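Local coordinates for protein (soluble lytic transglycosylase SLT70) (PDB 1QSA) that cleaves the glycosidic bonds between N-acetylmuramic acid and N-acetylglucosamine in peptidoglycan, forming a 1,6-anhydro bond in the N-acetylmuramic acid residue, at residues Gln105-Tyr110 with Pro136-Lys141; Leu74-Val79 with Pro99-Ala104; Ile341-Met346 with Gln358-Glu363. All coordinates share one frame; numbering follows the deposited sequence. Where two conformers were deposited one is given.

Contact 1. Residues Gln105-Tyr110 with Pro136-Lys141; sequences QCNYYY and PNACDK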
loop_
_atom_site.group_PDB
_atom_site.type_symbol
_atom_site.label_atom_id
_atom_site.label_comp_id
_atom_site.label_asym_id
_atom_site.label_seq_id
_atom_site.Cartn_x
_atom_site.Cartn_y
_atom_site.Cartn_z
ATOM N N GLN A 105 -11.957 -6.810 -20.295
ATOM C CA GLN A 105 -12.069 -5.692 -21.242
ATOM C C GLN A 105 -11.334 -6.023 -22.539
ATOM O O GLN A 105 -11.825 -5.715 -23.630
ATOM C CB GLN A 105 -11.532 -4.407 -20.618
ATOM C CG GLN A 105 -12.439 -3.880 -19.501
ATOM C CD GLN A 105 -11.772 -2.806 -18.664
ATOM O OE1 GLN A 105 -10.672 -2.348 -18.979
ATOM N NE2 GLN A 105 -12.449 -2.383 -17.601
ATOM N N CYS A 106 -10.166 -6.657 -22.414
ATOM C CA CYS A 106 -9.387 -7.073 -23.582
ATOM C C CYS A 106 -10.260 -7.994 -24.438
ATOM O O CYS A 106 -10.331 -7.862 -25.657
ATOM C CB CYS A 106 -8.152 -7.863 -23.167
ATOM S SG CYS A 106 -6.897 -6.960 -22.198
ATOM N N ASN A 107 -10.942 -8.924 -23.784
ATOM C CA ASN A 107 -11.793 -9.865 -24.501
ATOM C C ASN A 107 -13.053 -9.221 -25.084
ATOM O O ASN A 107 -13.498 -9.577 -26.182
ATOM C CB ASN A 107 -12.130 -11.052 -23.594
ATOM C CG ASN A 107 -10.953 -12.003 -23.439
ATOM O OD1 ASN A 107 -10.252 -12.298 -24.414
ATOM N ND2 ASN A 107 -10.744 -12.504 -22.231
ATOM N N TYR A 108 -13.593 -8.239 -24.365
ATOM C CA TYR A 108 -14.782 -7.506 -24.799
ATOM C C TYR A 108 -14.482 -6.775 -26.110
ATOM O O TYR A 108 -15.266 -6.845 -27.070
ATOM C CB TYR A 108 -15.178 -6.504 -23.711
ATOM C CG TYR A 108 -16.299 -5.551 -24.076
ATOM C CD1 TYR A 108 -17.642 -5.919 -23.897
ATOM C CD2 TYR A 108 -16.028 -4.265 -24.558
ATOM C CE1 TYR A 108 -18.684 -5.027 -24.180
ATOM C CE2 TYR A 108 -17.068 -3.362 -24.847
ATOM C CZ TYR A 108 -18.390 -3.750 -24.650
ATOM O OH TYR A 108 -19.406 -2.843 -24.890
ATOM N N TYR A 109 -13.358 -6.056 -26.153
ATOM C CA TYR A 109 -13.002 -5.343 -27.378
ATOM C C TYR A 109 -12.620 -6.261 -28.523
ATOM O O TYR A 109 -12.929 -5.959 -29.671
ATOM C CB TYR A 109 -11.965 -4.261 -27.100
ATOM C CG TYR A 109 -12.603 -3.152 -26.311
ATOM C CD1 TYR A 109 -13.627 -2.385 -26.879
ATOM C CD2 TYR A 109 -12.249 -2.909 -24.988
ATOM C CE1 TYR A 109 -14.276 -1.413 -26.155
ATOM C CE2 TYR A 109 -12.908 -1.926 -24.241
ATOM C CZ TYR A 109 -13.915 -1.185 -24.839
ATOM O OH TYR A 109 -14.561 -0.201 -24.135
ATOM N N TYR A 110 -12.022 -7.414 -28.224
ATOM C CA TYR A 110 -11.697 -8.359 -29.296
ATOM C C TYR A 110 -13.039 -8.910 -29.828
ATOM O O TYR A 110 -13.202 -9.116 -31.036
ATOM C CB TYR A 110 -10.816 -9.498 -28.786
ATOM C CG TYR A 110 -10.288 -10.395 -29.882
ATOM C CD1 TYR A 110 -9.305 -9.945 -30.772
ATOM C CD2 TYR A 110 -10.747 -11.702 -30.015
ATOM C CE1 TYR A 110 -8.791 -10.779 -31.760
ATOM C CE2 TYR A 110 -10.239 -12.550 -31.002
ATOM C CZ TYR A 110 -9.261 -12.081 -31.870
ATOM O OH TYR A 110 -8.754 -12.933 -32.836
ATOM N N PRO A 136 -2.866 -7.988 -19.568
ATOM C CA PRO A 136 -3.172 -9.422 -19.680
ATOM C C PRO A 136 -2.810 -10.010 -21.046
ATOM O O PRO A 136 -2.881 -9.325 -22.071
ATOM C CB PRO A 136 -4.691 -9.480 -19.436
ATOM C CG PRO A 136 -4.926 -8.346 -18.481
ATOM C CD PRO A 136 -4.028 -7.237 -19.059
ATOM N N ASN A 137 -2.444 -11.292 -21.045
ATOM C CA ASN A 137 -2.095 -12.003 -22.275
ATOM C C ASN A 137 -3.279 -11.926 -23.244
ATOM O O ASN A 137 -3.086 -11.905 -24.459
ATOM C CB ASN A 137 -1.726 -13.462 -21.956
ATOM C CG ASN A 137 -1.377 -14.271 -23.198
ATOM O OD1 ASN A 137 -2.007 -15.279 -23.470
ATOM N ND2 ASN A 137 -0.369 -13.833 -23.948
ATOM N N ALA A 138 -4.494 -11.823 -22.697
ATOM C CA ALA A 138 -5.720 -11.719 -23.506
ATOM C C ALA A 138 -5.717 -10.507 -24.455
ATOM O O ALA A 138 -6.393 -10.510 -25.483
ATOM C CB ALA A 138 -6.952 -11.656 -22.593
ATOM N N CYS A 139 -4.999 -9.449 -24.081
ATOM C CA CYS A 139 -4.934 -8.252 -24.913
ATOM C C CYS A 139 -4.025 -8.395 -26.120
ATOM O O CYS A 139 -4.133 -7.609 -27.069
ATOM C CB CYS A 139 -4.503 -7.025 -24.083
ATOM S SG CYS A 139 -5.882 -5.910 -23.620
ATOM N N ASP A 140 -3.139 -9.389 -26.105
ATOM C CA ASP A 140 -2.215 -9.554 -27.229
ATOM C C ASP A 140 -2.920 -9.706 -28.577
ATOM O O ASP A 140 -2.572 -9.011 -29.547
ATOM C CB ASP A 140 -1.247 -10.714 -26.967
ATOM C CG ASP A 140 -0.283 -10.420 -25.812
ATOM O OD1 ASP A 140 -0.108 -9.234 -25.439
ATOM O OD2 ASP A 140 0.313 -11.378 -25.285
ATOM N N LYS A 141 -3.942 -10.554 -28.632
ATOM C CA LYS A 141 -4.679 -10.755 -29.886
ATOM C C LYS A 141 -5.383 -9.457 -30.340
ATOM O O LYS A 141 -5.493 -9.179 -31.541
ATOM C CB LYS A 141 -5.677 -11.914 -29.742
ATOM C CG LYS A 141 -6.721 -11.744 -28.627
ATOM C CD LYS A 141 -7.591 -13.014 -28.522
ATOM C CE LYS A 141 -8.657 -12.885 -27.440
ATOM N NZ LYS A 141 -8.041 -12.790 -26.083
#

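Contact 2. Residues Leu74-Val79 with Pro99-Ala104; sequences LQSRFV and PGTTEA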
loop_
_atom_site.group_PDB
_atom_site.type_symbol
_atom_site.label_atom_id
_atom_site.label_comp_id
_atom_site.label_asym_id
_atom_site.label_seq_id
_atom_site.Cartn_x
_atom_site.Cartn_y
_atom_site.Cartn_z
ATOM N N LEU A 74 -17.951 -12.750 -11.008
ATOM C CA LEU A 74 -18.349 -13.782 -11.974
ATOM C C LEU A 74 -18.654 -13.203 -13.363
ATOM O O LEU A 74 -18.482 -13.890 -14.378
ATOM C CB LEU A 74 -19.552 -14.580 -11.455
ATOM C CG LEU A 74 -20.038 -15.759 -12.317
ATOM C CD1 LEU A 74 -18.914 -16.779 -12.527
ATOM C CD2 LEU A 74 -21.256 -16.423 -11.667
ATOM N N GLN A 75 -19.088 -11.945 -13.409
ATOM C CA GLN A 75 -19.399 -11.273 -14.676
ATOM C C GLN A 75 -18.146 -11.234 -15.573
ATOM O O GLN A 75 -18.178 -11.644 -16.746
ATOM C CB GLN A 75 -19.897 -9.858 -14.396
ATOM C CG GLN A 75 -20.411 -9.121 -15.616
ATOM C CD GLN A 75 -21.662 -9.751 -16.211
ATOM O OE1 GLN A 75 -22.291 -10.623 -15.604
ATOM N NE2 GLN A 75 -22.017 -9.320 -17.413
ATOM N N SER A 76 -17.038 -10.745 -15.016
ATOM C CA SER A 76 -15.780 -10.699 -15.762
ATOM C C SER A 76 -15.204 -12.099 -15.987
ATOM O O SER A 76 -14.677 -12.375 -17.062
ATOM C CB SER A 76 -14.744 -9.805 -15.058
ATOM O OG SER A 76 -15.069 -8.435 -15.200
ATOM N N ARG A 77 -15.338 -12.994 -15.001
ATOM C CA ARG A 77 -14.837 -14.362 -15.134
ATOM C C ARG A 77 -15.558 -15.115 -16.269
ATOM O O ARG A 77 -14.919 -15.805 -17.080
ATOM C CB ARG A 77 -15.004 -15.117 -13.817
ATOM C CG ARG A 77 -14.492 -16.549 -13.856
ATOM C CD ARG A 77 -14.601 -17.207 -12.482
ATOM N NE ARG A 77 -14.235 -18.620 -12.538
ATOM C CZ ARG A 77 -14.142 -19.421 -11.474
ATOM N NH1 ARG A 77 -14.398 -18.956 -10.254
ATOM N NH2 ARG A 77 -13.805 -20.699 -11.632
ATOM N N PHE A 78 -16.873 -14.925 -16.377
ATOM C CA PHE A 78 -17.617 -15.612 -17.428
ATOM C C PHE A 78 -17.338 -14.991 -18.796
ATOM O O PHE A 78 -17.391 -15.677 -19.820
ATOM C CB PHE A 78 -19.108 -15.668 -17.139
ATOM C CG PHE A 78 -19.818 -16.703 -17.957
ATOM C CD1 PHE A 78 -19.427 -18.042 -17.886
ATOM C CD2 PHE A 78 -20.856 -16.343 -18.814
ATOM C CE1 PHE A 78 -20.075 -19.021 -18.668
ATOM C CE2 PHE A 78 -21.503 -17.312 -19.595
ATOM C CZ PHE A 78 -21.105 -18.647 -19.514
ATOM N N VAL A 79 -17.055 -13.689 -18.824
ATOM C CA VAL A 79 -16.692 -13.043 -20.089
ATOM C C VAL A 79 -15.428 -13.735 -20.592
ATOM O O VAL A 79 -15.324 -14.089 -21.770
ATOM C CB VAL A 79 -16.437 -11.533 -19.899
ATOM C CG1 VAL A 79 -15.547 -10.984 -21.031
ATOM C CG2 VAL A 79 -17.758 -10.790 -19.916
ATOM N N PRO A 99 -16.846 -4.712 -19.436
ATOM C CA PRO A 99 -16.723 -5.389 -18.139
ATOM C C PRO A 99 -15.755 -4.727 -17.163
ATOM O O PRO A 99 -15.061 -3.774 -17.509
ATOM C CB PRO A 99 -16.299 -6.816 -18.516
ATOM C CG PRO A 99 -15.597 -6.646 -19.817
ATOM C CD PRO A 99 -16.352 -5.564 -20.534
ATOM N N GLY A 100 -15.686 -5.281 -15.956
ATOM C CA GLY A 100 -14.855 -4.708 -14.910
ATOM C C GLY A 100 -13.355 -4.910 -14.896
ATOM O O GLY A 100 -12.618 -3.979 -14.565
ATOM N N THR A 101 -12.884 -6.108 -15.216
ATOM C CA THR A 101 -11.445 -6.360 -15.167
ATOM C C THR A 101 -10.762 -6.053 -16.478
ATOM O O THR A 101 -11.393 -6.076 -17.534
ATOM C CB THR A 101 -11.136 -7.815 -14.790
ATOM O OG1 THR A 101 -11.572 -8.691 -15.840
ATOM C CG2 THR A 101 -11.866 -8.185 -13.504
ATOM N N THR A 102 -9.459 -5.804 -16.415
ATOM C CA THR A 102 -8.706 -5.515 -17.622
ATOM C C THR A 102 -8.741 -6.689 -18.582
ATOM O O THR A 102 -8.981 -6.491 -19.781
ATOM C CB THR A 102 -7.246 -5.170 -17.309
ATOM O OG1 THR A 102 -7.225 -4.089 -16.374
ATOM C CG2 THR A 102 -6.531 -4.732 -18.572
ATOM N N GLU A 103 -8.577 -7.905 -18.061
ATOM C CA GLU A 103 -8.589 -9.103 -18.904
ATOM C C GLU A 103 -9.929 -9.236 -19.632
ATOM O O GLU A 103 -9.960 -9.448 -20.848
ATOM C CB GLU A 103 -8.297 -10.367 -18.095
ATOM C CG GLU A 103 -8.191 -11.611 -18.967
ATOM C CD GLU A 103 -7.919 -12.878 -18.173
ATOM O OE1 GLU A 103 -7.703 -12.803 -16.940
ATOM O OE2 GLU A 103 -7.936 -13.963 -18.790
ATOM N N ALA A 104 -11.029 -9.040 -18.902
ATOM C CA ALA A 104 -12.367 -9.105 -19.507
ATOM C C ALA A 104 -12.544 -7.983 -20.543
ATOM O O ALA A 104 -13.198 -8.186 -21.570
ATOM C CB ALA A 104 -13.461 -9.018 -18.430
HETATM O O HOH W 1 -17.924 -6.945 -15.485
#

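Contact 3. Residues Ile341-Met346 with Gln358-Glu363; sequences ILHQLM and QRIGEE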
loop_
_atom_site.group_PDB
_atom_site.type_symbol
_atom_site.label_atom_id
_atom_site.label_comp_id
_atom_site.label_asym_id
_atom_site.label_seq_id
_atom_site.Cartn_x
_atom_site.Cartn_y
_atom_site.Cartn_z
ATOM N N ILE A 341 2.902 28.067 17.636
ATOM C CA ILE A 341 2.914 27.020 16.612
ATOM C C ILE A 341 2.631 25.676 17.273
ATOM O O ILE A 341 1.811 24.895 16.780
ATOM C CB ILE A 341 4.278 26.925 15.857
ATOM C CG1 ILE A 341 4.509 28.174 14.999
ATOM C CG2 ILE A 341 4.309 25.646 14.972
ATOM C CD1 ILE A 341 5.898 28.236 14.350
ATOM N N LEU A 342 3.311 25.412 18.385
ATOM C CA LEU A 342 3.141 24.163 19.134
ATOM C C LEU A 342 1.702 24.033 19.638
ATOM O O LEU A 342 1.104 22.970 19.538
ATOM C CB LEU A 342 4.138 24.093 20.297
ATOM C CG LEU A 342 5.616 24.020 19.882
ATOM C CD1 LEU A 342 6.489 23.906 21.127
ATOM C CD2 LEU A 342 5.858 22.811 18.958
ATOM N N HIS A 343 1.129 25.126 20.142
ATOM C CA HIS A 343 -0.247 25.079 20.630
ATOM C C HIS A 343 -1.232 24.826 19.487
ATOM O O HIS A 343 -2.232 24.134 19.678
ATOM C CB HIS A 343 -0.601 26.354 21.410
ATOM C CG HIS A 343 -0.115 26.341 22.828
ATOM N ND1 HIS A 343 0.553 27.404 23.399
ATOM C CD2 HIS A 343 -0.201 25.395 23.790
ATOM C CE1 HIS A 343 0.859 27.111 24.651
ATOM N NE2 HIS A 343 0.413 25.896 24.911
ATOM N N GLN A 344 -0.948 25.370 18.304
ATOM C CA GLN A 344 -1.818 25.135 17.146
ATOM C C GLN A 344 -1.731 23.662 16.744
ATOM O O GLN A 344 -2.731 23.039 16.399
ATOM C CB GLN A 344 -1.436 26.035 15.974
ATOM C CG GLN A 344 -1.961 27.450 16.120
ATOM C CD GLN A 344 -3.457 27.482 16.386
ATOM O OE1 GLN A 344 -4.265 27.184 15.503
ATOM N NE2 GLN A 344 -3.832 27.816 17.617
ATOM N N LEU A 345 -0.523 23.108 16.808
ATOM C CA LEU A 345 -0.314 21.705 16.458
ATOM C C LEU A 345 -1.062 20.773 17.406
ATOM O O LEU A 345 -1.653 19.787 16.969
ATOM C CB LEU A 345 1.182 21.369 16.459
ATOM C CG LEU A 345 1.960 21.653 15.176
ATOM C CD1 LEU A 345 3.434 21.335 15.400
ATOM C CD2 LEU A 345 1.404 20.797 14.037
ATOM N N MET A 346 -1.060 21.104 18.693
ATOM C CA MET A 346 -1.736 20.307 19.708
ATOM C C MET A 346 -3.244 20.168 19.481
ATOM O O MET A 346 -3.864 19.239 20.001
ATOM C CB MET A 346 -1.485 20.887 21.099
ATOM C CG MET A 346 -0.094 20.621 21.646
ATOM S SD MET A 346 0.237 21.598 23.145
ATOM C CE MET A 346 -0.893 20.864 24.302
ATOM N N GLN A 358 4.225 17.066 24.352
ATOM C CA GLN A 358 5.325 16.613 25.194
ATOM C C GLN A 358 6.458 17.656 25.247
ATOM O O GLN A 358 7.034 17.883 26.304
ATOM C CB GLN A 358 5.863 15.253 24.722
ATOM C CG GLN A 358 6.907 14.658 25.676
ATOM C CD GLN A 358 6.995 13.129 25.645
ATOM O OE1 GLN A 358 6.323 12.465 24.853
ATOM N NE2 GLN A 358 7.851 12.574 26.497
ATOM N N ARG A 359 6.720 18.325 24.127
ATOM C CA ARG A 359 7.778 19.339 24.072
ATOM C C ARG A 359 7.523 20.481 25.061
ATOM O O ARG A 359 8.433 20.877 25.787
ATOM C CB ARG A 359 7.951 19.885 22.646
ATOM C CG ARG A 359 9.074 20.936 22.499
ATOM C CD ARG A 359 10.423 20.319 22.861
ATOM N NE ARG A 359 11.530 21.283 22.930
ATOM C CZ ARG A 359 12.225 21.702 21.880
ATOM N NH1 ARG A 359 11.870 21.344 20.654
ATOM N NH2 ARG A 359 13.242 22.549 22.060
ATOM N N ILE A 360 6.289 20.974 25.137
ATOM C CA ILE A 360 6.005 22.067 26.074
ATOM C C ILE A 360 5.486 21.641 27.448
ATOM O O ILE A 360 5.069 22.482 28.248
ATOM C CB ILE A 360 5.082 23.131 25.467
ATOM C CG1 ILE A 360 3.734 22.523 25.069
ATOM C CG2 ILE A 360 5.773 23.787 24.288
ATOM C CD1 ILE A 360 2.838 23.510 24.351
ATOM N N GLY A 361 5.519 20.339 27.718
ATOM C CA GLY A 361 5.089 19.823 29.005
ATOM C C GLY A 361 3.612 19.898 29.321
ATOM O O GLY A 361 3.229 20.008 30.488
ATOM N N GLU A 362 2.778 19.847 28.289
ATOM C CA GLU A 362 1.334 19.889 28.478
ATOM C C GLU A 362 0.717 18.549 28.087
ATOM O O GLU A 362 1.279 17.805 27.288
ATOM C CB GLU A 362 0.723 21.036 27.673
ATOM C CG GLU A 362 1.095 22.411 28.221
ATOM C CD GLU A 362 0.625 23.557 27.346
ATOM O OE1 GLU A 362 -0.423 23.427 26.680
ATOM O OE2 GLU A 362 1.309 24.599 27.330
ATOM N N GLU A 363 -0.396 18.205 28.717
ATOM C CA GLU A 363 -1.066 16.950 28.409
ATOM C C GLU A 363 -1.793 17.069 27.070
ATOM O O GLU A 363 -2.443 18.079 26.795
ATOM C CB GLU A 363 -2.040 16.585 29.533
ATOM C CG GLU A 363 -2.763 15.272 29.313
ATOM C CD GLU A 363 -3.307 14.660 30.597
ATOM O OE1 GLU A 363 -4.008 15.371 31.355
ATOM O OE2 GLU A 363 -3.034 13.461 30.835
#

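Contact 1. Residues Gln105-Tyr110 with Pro136-Lys141
Lys141 NZ is gripped by two carbonyl oxygens. It donates to Asn107 OD1 at 2.8 Å, arriving nearly in line with the C=O bond. It also donates to Ala138 O at 2.9 Å, where it lies in the carbonyl plane on a lone pair. The last torsion of the lysine (chi4 -66°) turns NZ toward Ala138 O. The lysine side chain crosses that of Tyr110 at about a right angle, over one face of the ring. Lys141 CD sits over the ring centre in a CH-pi contact, 3.7 Å from the centroid. An alanine in place of Lys141 would probably leave Asn107 OD1 and Ala138 O without this donor and the ring centre without the methylenes over it. The two helices, 102-114 and 138-148, are neighbours in the alpha-superhelix of Slt70, and a disulfide ties them covalently. Cys106 SG and Cys139 SG are 2.0 Å apart with a chi3 of -92°, near the relaxed value for a disulfide. Beside the bridge, Cys106 CB packs on Ala138 CB at 4.0 Å. Trp88 meets the Tyr110 ring edge-to-face. Asn107 is held at its other branch, where ND2 bonds to Asn80 OD1.

Contact 2. Residues Leu74-Val79 with Pro99-Ala104
Ser76 of helix 69-84 meets the turn that starts helix 102-114, a helix-to-helix contact within the alpha-superhelix. Thr101 is the N-cap of the second helix. Its OG1 accepts from Ala104 N at 3.1 Å, the classic capping bond.

The polar part centres on Ser76 OG, described here for one of the two deposited conformers of Ser76. Its first torsion (chi1 -73°) sets OG anti to the carbonyl carbon, beside the backbone N. There it accepts from Thr101 N at 3.2 Å, with an N-H...O angle of 156°. In this conformer the serine holds the backbone of the cap residue, while the threonine hydroxyl holds the first turn of the helix. A water lies on the same oxygen. It is 3.2 Å from Ser76 OG and accepts from Gly100 N at 2.8 Å, so the serine is also joined to the turn through solvent.

Apolar contacts lie beside this bond. Ser76 CB lies against the branches of Thr101, with CG2 at 3.6 Å. The methyl of Ala104 touches both side-chain atoms of the serine. Further along helix 69-84, Val79 CG1 packs on Ala104 CB at 3.9 Å. Pro99 CB lies near the other branch of the valine, CG2, in a looser contact. Asn80, the next residue of helix 69-84, touches Glu103 and Ala104 and extends the interface. Val79 CG1 also rests on the backbone of the second helix, 3.7 Å from Ala104 O.

Contact 3. Residues Ile341-Met346 with Gln358-Glu363
His343 has CG anti to its carbonyl carbon (chi1 -81°), and Glu362 has CG placed likewise. The glutamate chain then runs extended, and its carboxylate reaches the edge of the imidazole. His343 NE2 donates to Glu362 OE2 at 2.9 Å with an N-H...O angle of 161°. The oxygen lies near the ring plane and is met on its syn side. Ring and carboxylate planes are 33° apart. The nearby carboxylate would probably favour a protonated imidazole.

Ile360, the first residue past helix 351-359, points its side chain at helix 335-346. These are successive helices of the alpha-superhelical chain. A Schellman motif closes helix 351-359. Gly361, with positive phi, is its C-prime residue. Gly361 N bonds to Gln358 O, and Glu362 N bonds to Ala357 O. After the turn, residues 360-363 run alongside helix 335-346 in nearly the same direction.

Ile360 CD1 touches both Met346 SD, at 3.4 Å, and the His343 ring at NE2. Its other branch, CG2, presses on Leu342 CD1 at 3.2 Å, closer than usual van der Waals contact. Met346 bends at its last torsion, and its CE lies 3.7 Å from Glu362 CB. Arg359 only brushes Leu342 CD1 with CG. Its guanidinium leads away to a salt bridge with Asp327 on helix 319-331. Glu363 likewise turns outward, and its OE2 pairs with Lys605.

Contacts 1 and 2 are neighbours, with centres 11 Å apart, and both use helix 102-114. Contact 2 sits at the start of that helix and contact 1 on its next turns. They touch directly: Gln105 NE2 lies 3.0 Å from Pro99 O, probably a hydrogen bond, and Pro136 CD packs on Thr102 CG2. Through the two contacts, helix 102-114 meets helix 69-84 and helix 138-148. Contact 3 lies on the opposite side of the chain's centre. Its centre is 57 Å from that of contact 1 and 53 Å from that of contact 2. All three lie away from the predicted active-site residue Glu478. A glycerol, probably from crystallisation, lies by Arg359 of contact 3.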